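Local coordinates for protein peptidoglycan glycosyltransferase (PDB 5UY7) that belongs to the penicillin-binding proteins, with a dimerisation domain and a transpeptidase-family domain of the beta-lactamase clan, at residues I206-N210 with A518-T523; I348-P354 with F391-A396; Y456-S462 with F481-M487. All blocks are in the same frame, centred on the assembly; numbering follows the deposited sequence. Where two conformers were deposited one is given.

Interaction 1 of 3, residues I206-N210 with A518-T523; sequences IAYAN and AIAGDT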
loop_
_atom_site.group_PDB
_atom_site.type_symbol
_atom_site.label_atom_id
_atom_site.label_comp_id
_atom_site.label_asym_id
_atom_site.label_seq_id
_atom_site.Cartn_x
_atom_site.Cartn_y
_atom_site.Cartn_z
ATOM N N ILE A 206 19.392 7.164 2.661
ATOM C CA ILE A 206 18.204 7.926 3.046
ATOM C C ILE A 206 17.216 7.029 3.773
ATOM O O ILE A 206 16.678 7.386 4.830
ATOM C CB ILE A 206 17.558 8.575 1.810
ATOM C CG1 ILE A 206 18.374 9.784 1.361
ATOM C CG2 ILE A 206 16.121 8.974 2.108
ATOM C CD1 ILE A 206 17.977 10.290 -0.005
ATOM N N ALA A 207 16.960 5.843 3.211
ATOM C CA ALA A 207 16.028 4.915 3.836
ATOM C C ALA A 207 16.550 4.438 5.183
ATOM O O ALA A 207 15.805 4.392 6.170
ATOM C CB ALA A 207 15.787 3.727 2.904
ATOM N N TYR A 208 17.836 4.099 5.247
ATOM C CA TYR A 208 18.420 3.619 6.493
ATOM C C TYR A 208 18.370 4.685 7.582
ATOM O O TYR A 208 17.947 4.419 8.715
ATOM C CB TYR A 208 19.863 3.187 6.234
ATOM C CG TYR A 208 20.667 2.967 7.477
ATOM C CD1 TYR A 208 20.629 1.758 8.137
ATOM C CD2 TYR A 208 21.477 3.974 7.983
ATOM C CE1 TYR A 208 21.385 1.553 9.278
ATOM C CE2 TYR A 208 22.220 3.783 9.118
ATOM C CZ TYR A 208 22.163 2.573 9.762
ATOM O OH TYR A 208 22.921 2.400 10.898
ATOM N N ALA A 209 18.827 5.897 7.263
ATOM C CA ALA A 209 18.903 6.949 8.271
ATOM C C ALA A 209 17.528 7.273 8.834
ATOM O O ALA A 209 17.361 7.414 10.052
ATOM C CB ALA A 209 19.538 8.196 7.663
ATOM N N ASN A 210 16.527 7.391 7.959
ATOM C CA ASN A 210 15.201 7.741 8.438
ATOM C C ASN A 210 14.566 6.593 9.202
ATOM O O ASN A 210 13.856 6.819 10.193
ATOM C CB ASN A 210 14.312 8.168 7.266
ATOM C CG ASN A 210 14.618 9.568 6.801
ATOM O OD1 ASN A 210 14.483 10.525 7.561
ATOM N ND2 ASN A 210 15.031 9.706 5.543
ATOM N N ALA A 518 9.380 11.238 5.202
ATOM C CA ALA A 518 10.793 11.592 5.209
ATOM C C ALA A 518 11.532 10.907 4.068
ATOM O O ALA A 518 12.305 11.541 3.343
ATOM C CB ALA A 518 11.412 11.225 6.560
ATOM N N ILE A 519 11.298 9.610 3.876
ATOM C CA ILE A 519 12.019 8.902 2.827
ATOM C C ILE A 519 11.591 9.397 1.454
ATOM O O ILE A 519 12.429 9.617 0.575
ATOM C CB ILE A 519 11.832 7.383 2.969
ATOM C CG1 ILE A 519 12.515 6.910 4.249
ATOM C CG2 ILE A 519 12.361 6.677 1.719
ATOM C CD1 ILE A 519 12.272 5.426 4.583
ATOM N N ALA A 520 10.279 9.559 1.239
ATOM C CA ALA A 520 9.800 10.026 -0.058
ATOM C C ALA A 520 10.333 11.420 -0.374
ATOM O O ALA A 520 10.841 11.671 -1.474
ATOM C CB ALA A 520 8.269 10.017 -0.086
ATOM N N GLY A 521 10.214 12.343 0.577
ATOM C CA GLY A 521 10.689 13.699 0.338
ATOM C C GLY A 521 12.193 13.768 0.138
ATOM O O GLY A 521 12.683 14.449 -0.772
ATOM N N ASP A 522 12.944 13.070 0.994
ATOM C CA ASP A 522 14.397 13.079 0.864
ATOM C C ASP A 522 14.813 12.506 -0.481
ATOM O O ASP A 522 15.780 12.983 -1.092
ATOM C CB ASP A 522 15.056 12.282 1.991
ATOM C CG ASP A 522 15.004 12.981 3.338
ATOM O OD1 ASP A 522 14.560 14.149 3.423
ATOM O OD2 ASP A 522 15.435 12.354 4.331
ATOM N N THR A 523 14.113 11.459 -0.937
ATOM C CA THR A 523 14.438 10.847 -2.224
ATOM C C THR A 523 14.095 11.777 -3.381
ATOM O O THR A 523 14.901 11.923 -4.309
ATOM C CB THR A 523 13.713 9.505 -2.368
ATOM O OG1 THR A 523 14.155 8.628 -1.327
ATOM C CG2 THR A 523 14.021 8.865 -3.722
HETATM O O HOH W 1 14.646 13.137 7.017
#

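Interaction 2 of 3, residues I348-P354 with F391-A396; sequences IGLGQAP and FQLARA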
loop_
_atom_site.group_PDB
_atom_site.type_symbol
_atom_site.label_atom_id
_atom_site.label_comp_id
_atom_site.label_asym_id
_atom_site.label_seq_id
_atom_site.Cartn_x
_atom_site.Cartn_y
_atom_site.Cartn_z
ATOM N N ILE A 348 -1.849 -9.151 -8.449
ATOM C CA ILE A 348 -0.889 -8.257 -7.801
ATOM C C ILE A 348 0.113 -9.071 -6.983
ATOM O O ILE A 348 0.868 -8.518 -6.174
ATOM C CB ILE A 348 -1.576 -7.184 -6.932
ATOM C CG1 ILE A 348 -2.491 -7.808 -5.875
ATOM C CG2 ILE A 348 -2.353 -6.204 -7.807
ATOM C CD1 ILE A 348 -2.959 -6.831 -4.787
ATOM N N GLY A 349 0.139 -10.384 -7.198
ATOM C CA GLY A 349 1.202 -11.216 -6.666
ATOM C C GLY A 349 1.012 -11.728 -5.254
ATOM O O GLY A 349 1.966 -12.276 -4.683
ATOM N N LEU A 350 -0.171 -11.577 -4.669
ATOM C CA LEU A 350 -0.371 -12.067 -3.311
ATOM C C LEU A 350 -0.508 -13.585 -3.313
ATOM O O LEU A 350 -0.950 -14.188 -4.295
ATOM C CB LEU A 350 -1.606 -11.426 -2.680
ATOM C CG LEU A 350 -1.609 -9.898 -2.684
ATOM C CD1 LEU A 350 -2.716 -9.386 -1.787
ATOM C CD2 LEU A 350 -0.256 -9.373 -2.222
ATOM N N GLY A 351 -0.113 -14.204 -2.200
ATOM C CA GLY A 351 -0.144 -15.652 -2.078
ATOM C C GLY A 351 0.948 -16.371 -2.837
ATOM O O GLY A 351 0.938 -17.610 -2.889
ATOM N N GLN A 352 1.877 -15.637 -3.436
ATOM C CA GLN A 352 2.929 -16.195 -4.270
ATOM C C GLN A 352 4.253 -15.612 -3.811
ATOM O O GLN A 352 4.383 -14.392 -3.672
ATOM C CB GLN A 352 2.697 -15.868 -5.743
ATOM C CG GLN A 352 1.309 -16.212 -6.240
ATOM C CD GLN A 352 0.889 -15.338 -7.397
ATOM O OE1 GLN A 352 1.399 -15.474 -8.509
ATOM N NE2 GLN A 352 -0.036 -14.418 -7.138
ATOM N N ALA A 353 5.231 -16.469 -3.595
ATOM C CA ALA A 353 6.507 -15.993 -3.096
ATOM C C ALA A 353 7.237 -15.219 -4.186
ATOM O O ALA A 353 7.338 -15.702 -5.323
ATOM C CB ALA A 353 7.358 -17.163 -2.622
ATOM N N PRO A 354 7.757 -14.033 -3.889
ATOM C CA PRO A 354 8.598 -13.335 -4.866
ATOM C C PRO A 354 9.768 -14.209 -5.288
ATOM O O PRO A 354 10.364 -14.917 -4.473
ATOM C CB PRO A 354 9.071 -12.093 -4.105
ATOM C CG PRO A 354 8.028 -11.878 -3.053
ATOM C CD PRO A 354 7.566 -13.248 -2.656
ATOM N N PHE A 391 7.384 -6.546 1.033
ATOM C CA PHE A 391 7.824 -6.613 -0.357
ATOM C C PHE A 391 6.635 -6.777 -1.293
ATOM O O PHE A 391 6.523 -6.078 -2.308
ATOM C CB PHE A 391 8.811 -7.770 -0.545
ATOM C CG PHE A 391 9.441 -7.817 -1.914
ATOM C CD1 PHE A 391 8.773 -8.390 -2.988
ATOM C CD2 PHE A 391 10.708 -7.292 -2.124
ATOM C CE1 PHE A 391 9.355 -8.425 -4.246
ATOM C CE2 PHE A 391 11.293 -7.330 -3.382
ATOM C CZ PHE A 391 10.616 -7.894 -4.438
ATOM N N GLN A 392 5.731 -7.708 -0.966
ATOM C CA GLN A 392 4.564 -7.922 -1.813
ATOM C C GLN A 392 3.712 -6.662 -1.929
ATOM O O GLN A 392 3.177 -6.367 -3.002
ATOM C CB GLN A 392 3.721 -9.073 -1.272
ATOM C CG GLN A 392 4.284 -10.440 -1.594
ATOM C CD GLN A 392 3.492 -11.539 -0.914
ATOM O OE1 GLN A 392 2.935 -11.325 0.160
ATOM N NE2 GLN A 392 3.426 -12.711 -1.541
ATOM N N LEU A 393 3.557 -5.917 -0.833
ATOM C CA LEU A 393 2.758 -4.692 -0.886
ATOM C C LEU A 393 3.434 -3.623 -1.734
ATOM O O LEU A 393 2.770 -2.924 -2.512
ATOM C CB LEU A 393 2.512 -4.163 0.527
ATOM C CG LEU A 393 1.557 -4.995 1.390
ATOM C CD1 LEU A 393 1.518 -4.408 2.802
ATOM C CD2 LEU A 393 0.156 -5.034 0.772
ATOM N N ALA A 394 4.747 -3.463 -1.584
ATOM C CA ALA A 394 5.458 -2.487 -2.404
ATOM C C ALA A 394 5.279 -2.804 -3.882
ATOM O O ALA A 394 4.956 -1.917 -4.683
ATOM C CB ALA A 394 6.941 -2.455 -2.032
ATOM N N ARG A 395 5.437 -4.078 -4.255
ATOM C CA ARG A 395 5.253 -4.474 -5.649
ATOM C C ARG A 395 3.820 -4.232 -6.105
ATOM O O ARG A 395 3.587 -3.699 -7.201
ATOM C CB ARG A 395 5.638 -5.944 -5.828
ATOM C CG ARG A 395 5.368 -6.490 -7.220
ATOM C CD ARG A 395 5.817 -7.945 -7.345
ATOM N NE ARG A 395 5.197 -8.799 -6.335
ATOM C CZ ARG A 395 5.505 -10.077 -6.141
ATOM N NH1 ARG A 395 6.432 -10.665 -6.887
ATOM N NH2 ARG A 395 4.886 -10.770 -5.196
ATOM N N ALA A 396 2.846 -4.614 -5.275
ATOM C CA ALA A 396 1.446 -4.405 -5.638
ATOM C C ALA A 396 1.149 -2.933 -5.909
ATOM O O ALA A 396 0.421 -2.606 -6.856
ATOM C CB ALA A 396 0.531 -4.949 -4.538
HETATM O O HOH W 2 3.069 -8.537 -4.769
HETATM O O HOH W 3 0.361 -12.467 -0.033
HETATM O O HOH W 4 6.164 -13.681 -7.079
#

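Interaction 3 of 3, residues Y456-S462 with F481-M487; sequences YRVGGKS and FVGMAPM. With SO4 (sulfate ion), chain B.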
loop_
_atom_site.group_PDB
_atom_site.type_symbol
_atom_site.label_atom_id
_atom_site.label_comp_id
_atom_site.label_asym_id
_atom_site.label_seq_id
_atom_site.Cartn_x
_atom_site.Cartn_y
_atom_site.Cartn_z
ATOM N N TYR A 456 5.502 18.416 -2.309
ATOM C CA TYR A 456 5.249 17.381 -3.307
ATOM C C TYR A 456 3.864 16.793 -3.132
ATOM O O TYR A 456 3.469 16.446 -2.016
ATOM C CB TYR A 456 6.283 16.253 -3.206
ATOM C CG TYR A 456 7.672 16.705 -3.554
ATOM C CD1 TYR A 456 8.102 16.715 -4.874
ATOM C CD2 TYR A 456 8.546 17.153 -2.571
ATOM C CE1 TYR A 456 9.362 17.135 -5.203
ATOM C CE2 TYR A 456 9.823 17.588 -2.892
ATOM C CZ TYR A 456 10.225 17.571 -4.214
ATOM O OH TYR A 456 11.491 17.990 -4.547
ATOM N N ARG A 457 3.151 16.635 -4.242
ATOM C CA ARG A 457 1.945 15.823 -4.225
ATOM C C ARG A 457 2.312 14.358 -4.064
ATOM O O ARG A 457 3.087 13.823 -4.862
ATOM C CB ARG A 457 1.161 16.028 -5.515
ATOM C CG ARG A 457 0.628 17.448 -5.646
ATOM C CD ARG A 457 0.079 17.688 -7.033
ATOM N NE ARG A 457 -0.921 16.686 -7.400
ATOM C CZ ARG A 457 -1.451 16.599 -8.616
ATOM N NH1 ARG A 457 -1.084 17.451 -9.562
ATOM N NH2 ARG A 457 -2.343 15.643 -8.885
ATOM N N VAL A 458 1.753 13.709 -3.039
ATOM C CA VAL A 458 1.993 12.294 -2.772
ATOM C C VAL A 458 0.668 11.640 -2.404
ATOM O O VAL A 458 -0.339 12.308 -2.170
ATOM C CB VAL A 458 3.030 12.064 -1.650
ATOM C CG1 VAL A 458 4.335 12.809 -1.948
ATOM C CG2 VAL A 458 2.440 12.456 -0.289
ATOM N N GLY A 459 0.677 10.310 -2.347
ATOM C CA GLY A 459 -0.492 9.599 -1.861
ATOM C C GLY A 459 -0.092 8.209 -1.431
ATOM O O GLY A 459 0.938 7.680 -1.860
ATOM N N GLY A 460 -0.922 7.619 -0.580
ATOM C CA GLY A 460 -0.644 6.285 -0.082
ATOM C C GLY A 460 -1.653 5.900 0.981
ATOM O O GLY A 460 -2.647 6.598 1.199
ATOM N N LYS A 461 -1.371 4.779 1.646
ATOM C CA LYS A 461 -2.263 4.259 2.673
ATOM C C LYS A 461 -1.487 3.704 3.852
ATOM O O LYS A 461 -0.468 3.026 3.679
ATOM C CB LYS A 461 -3.157 3.129 2.138
ATOM C CG LYS A 461 -4.441 3.573 1.515
ATOM C CD LYS A 461 -5.325 4.338 2.477
ATOM C CE LYS A 461 -6.014 3.444 3.477
ATOM N NZ LYS A 461 -6.700 4.273 4.487
ATOM N N SER A 462 -2.016 3.961 5.043
ATOM C CA SER A 462 -1.539 3.341 6.268
ATOM C C SER A 462 -2.323 2.065 6.546
ATOM O O SER A 462 -3.456 1.887 6.084
ATOM C CB SER A 462 -1.685 4.299 7.452
ATOM O OG SER A 462 -3.051 4.506 7.761
ATOM N N PHE A 481 3.006 1.683 6.087
ATOM C CA PHE A 481 2.485 2.652 5.128
ATOM C C PHE A 481 3.092 2.371 3.762
ATOM O O PHE A 481 4.297 2.139 3.661
ATOM C CB PHE A 481 2.817 4.089 5.560
ATOM C CG PHE A 481 2.096 5.143 4.766
ATOM C CD1 PHE A 481 2.580 5.554 3.524
ATOM C CD2 PHE A 481 0.940 5.735 5.262
ATOM C CE1 PHE A 481 1.904 6.516 2.788
ATOM C CE2 PHE A 481 0.265 6.697 4.530
ATOM C CZ PHE A 481 0.751 7.092 3.296
ATOM N N VAL A 482 2.274 2.403 2.705
ATOM C CA VAL A 482 2.796 2.282 1.345
ATOM C C VAL A 482 2.243 3.427 0.505
ATOM O O VAL A 482 1.035 3.681 0.512
ATOM C CB VAL A 482 2.448 0.926 0.706
ATOM C CG1 VAL A 482 3.174 0.787 -0.627
ATOM C CG2 VAL A 482 2.827 -0.227 1.651
ATOM N N GLY A 483 3.120 4.101 -0.227
ATOM C CA GLY A 483 2.681 5.227 -1.024
ATOM C C GLY A 483 3.596 5.460 -2.203
ATOM O O GLY A 483 4.477 4.654 -2.492
ATOM N N MET A 484 3.362 6.573 -2.905
ATOM C CA MET A 484 4.091 6.838 -4.146
ATOM C C MET A 484 4.211 8.343 -4.329
ATOM O O MET A 484 3.445 9.113 -3.748
ATOM C CB MET A 484 3.379 6.182 -5.338
ATOM C CG MET A 484 1.945 6.724 -5.553
ATOM S SD MET A 484 0.916 5.707 -6.640
ATOM C CE MET A 484 0.653 4.283 -5.560
ATOM N N ALA A 485 5.205 8.763 -5.117
ATOM C CA ALA A 485 5.527 10.180 -5.240
ATOM C C ALA A 485 6.304 10.400 -6.528
ATOM O O ALA A 485 7.095 9.540 -6.912
ATOM C CB ALA A 485 6.366 10.661 -4.044
ATOM N N PRO A 486 6.125 11.539 -7.200
ATOM C CA PRO A 486 5.143 12.587 -6.933
ATOM C C PRO A 486 3.903 12.315 -7.763
ATOM O O PRO A 486 4.013 11.740 -8.842
ATOM C CB PRO A 486 5.854 13.858 -7.401
ATOM C CG PRO A 486 6.706 13.397 -8.545
ATOM C CD PRO A 486 7.066 11.943 -8.264
ATOM N N MET A 487 2.761 12.731 -7.295
ATOM C CA MET A 487 1.583 12.630 -8.132
ATOM C C MET A 487 1.566 13.792 -9.122
ATOM O O MET A 487 2.139 14.857 -8.852
ATOM C CB MET A 487 0.331 12.650 -7.262
ATOM C CG MET A 487 0.286 11.534 -6.225
ATOM S SD MET A 487 0.090 9.910 -6.992
ATOM C CE MET A 487 -0.684 9.026 -5.622
HETATM S S SO4 B . -5.326 2.235 10.009
HETATM O O1 SO4 B . -3.920 2.378 9.619
HETATM O O2 SO4 B . -6.036 3.484 9.764
HETATM O O3 SO4 B . -5.376 1.913 11.433
HETATM O O4 SO4 B . -5.997 1.166 9.279
#

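Interaction 1 of 3, residues I206-N210 with A518-T523
Segments 206-210 and 518-523 are both parts of longer helices. Their axes come within 9.3 Å and run roughly antiparallel, at 144°. The backbones are nearest where the CA atoms of Ala207 and Ile519 lie 5.7 Å apart. Ala207 CA lies 3.9 Å from Ile519 CD1. Ile206 points toward the other helix, and its CG2 lies 3.5 Å from Asp522 CB. The same methyl is 4.0 Å from Thr523 OG1. Asn210 supplies the polar part. Its ND2 donates to Asp522 OD2 at 2.9 Å with a nearly straight geometry, and also to Ile206 O of its own helix, 2.9 Å from ND2. Asn210 CB packs on Ile519 CG1 at 3.7 Å. Water 1 gives a second link, donating to Asn210 OD1 at 2.7 Å and to Asp522 OD2 at 2.9 Å. The other oxygen of Asp522, OD1, forms a salt bridge with Arg525. Beneath the pair lies the sheet: Ile519 rests on Val227, Val494 and Val496, and Ala207 on Ala237 and Val239. The first and last helices of the modelled chain, packed side by side on the five-stranded antiparallel sheet, are characteristic of the penicillin-binding protein and beta-lactamase fold.

Interaction 2 of 3, residues I348-P354 with F391-A396
Helix residue Phe391 begins the contact: its CD1 packs on Pro354 CG at 3.6 Å. Gln392 follows and reaches into the loop, where NE2 donates to Gln352 O at 2.9 Å. NE2 also bonds to Ala363 O. Water 3 lies 2.8 Å from both Gln392 OE1 and Gly351 N. Two waters link Arg395 to the loop. Water 2 accepts from Arg395 NE at 2.7 Å and donates to Ile348 O at 2.6 Å and Gln392 O at 2.8 Å. Water 4 joins Arg395 NH1 (3.0 Å) to Ala353 O (2.9 Å). At the backbone angles of Gly349 a CB would jam against the preceding carbonyl O; it would also clash with Arg395 NH2 in the conformer given. Ala396 ends the segment, its CB 3.9 Å from Ile348 CB, and both residues also touch Phe275. Gly349 is the C-prime residue of a Schellman motif ending helix 338-347. It also starts a type II beta turn to Gln352, and this loop joins that helix to helix 390-401.

Interaction 3 of 3, residues Y456-S462 with F481-M487
Met487, Arg457 and Phe481 bury the most surface here. Met487 N donates to Arg457 O at 2.7 Å, and the CB atoms of Met487 and Arg457 are 3.9 Å apart. The Met487 side chain then runs along the first segment, with CE 3.8 Å from Gly459 N. A side chain on Gly459 would clash with it. The guanidinium of Arg457 has Met487 O over one face and forms salt bridges with Glu439 and a second sulfate ion. Phe481 folds its ring across the other strand. Lys461 O lies over a ring face, and Phe481 CZ is 3.5 Å from Gly460 C. Gly460, without a side chain, lets the ring this close. Between these ends the strands pair antiparallel: Lys461 N to Val482 O is 2.9 Å, and Met484 N to Gly459 O is 2.9 Å. Lys461 NZ bonds to Ser324 OG, and Ser462 OG donates to sulfate O1 at 3.0 Å. Lys461 and Ser462 at this edge strand are consistent with the K(T/S)G-type motif, here Lys-Ser-Gly, of a penicillin-binding protein active site.

The modelled chain starts just before helix 201-217, which carries the first half of interaction 1. That contact closes last, at helix 509-526, over a loop of 307 residues. Interactions 2 and 3 both nest inside it, one after the other. Interaction 2 closes first, tying the loop after helix 338-347 to helix 390-401. Interaction 3 then closes the hairpin of strands 459-466 and 477-485. Interactions 2 and 3 lie on opposite sides of the chain's centre but touch: Leu393 CB is 4.1 Å from Val482 CG2. Interactions 1 and 3 do not touch, with nearest atoms about 4 Å apart. Helix 509-526 joins them, since Phe516 meets the ring of Phe481.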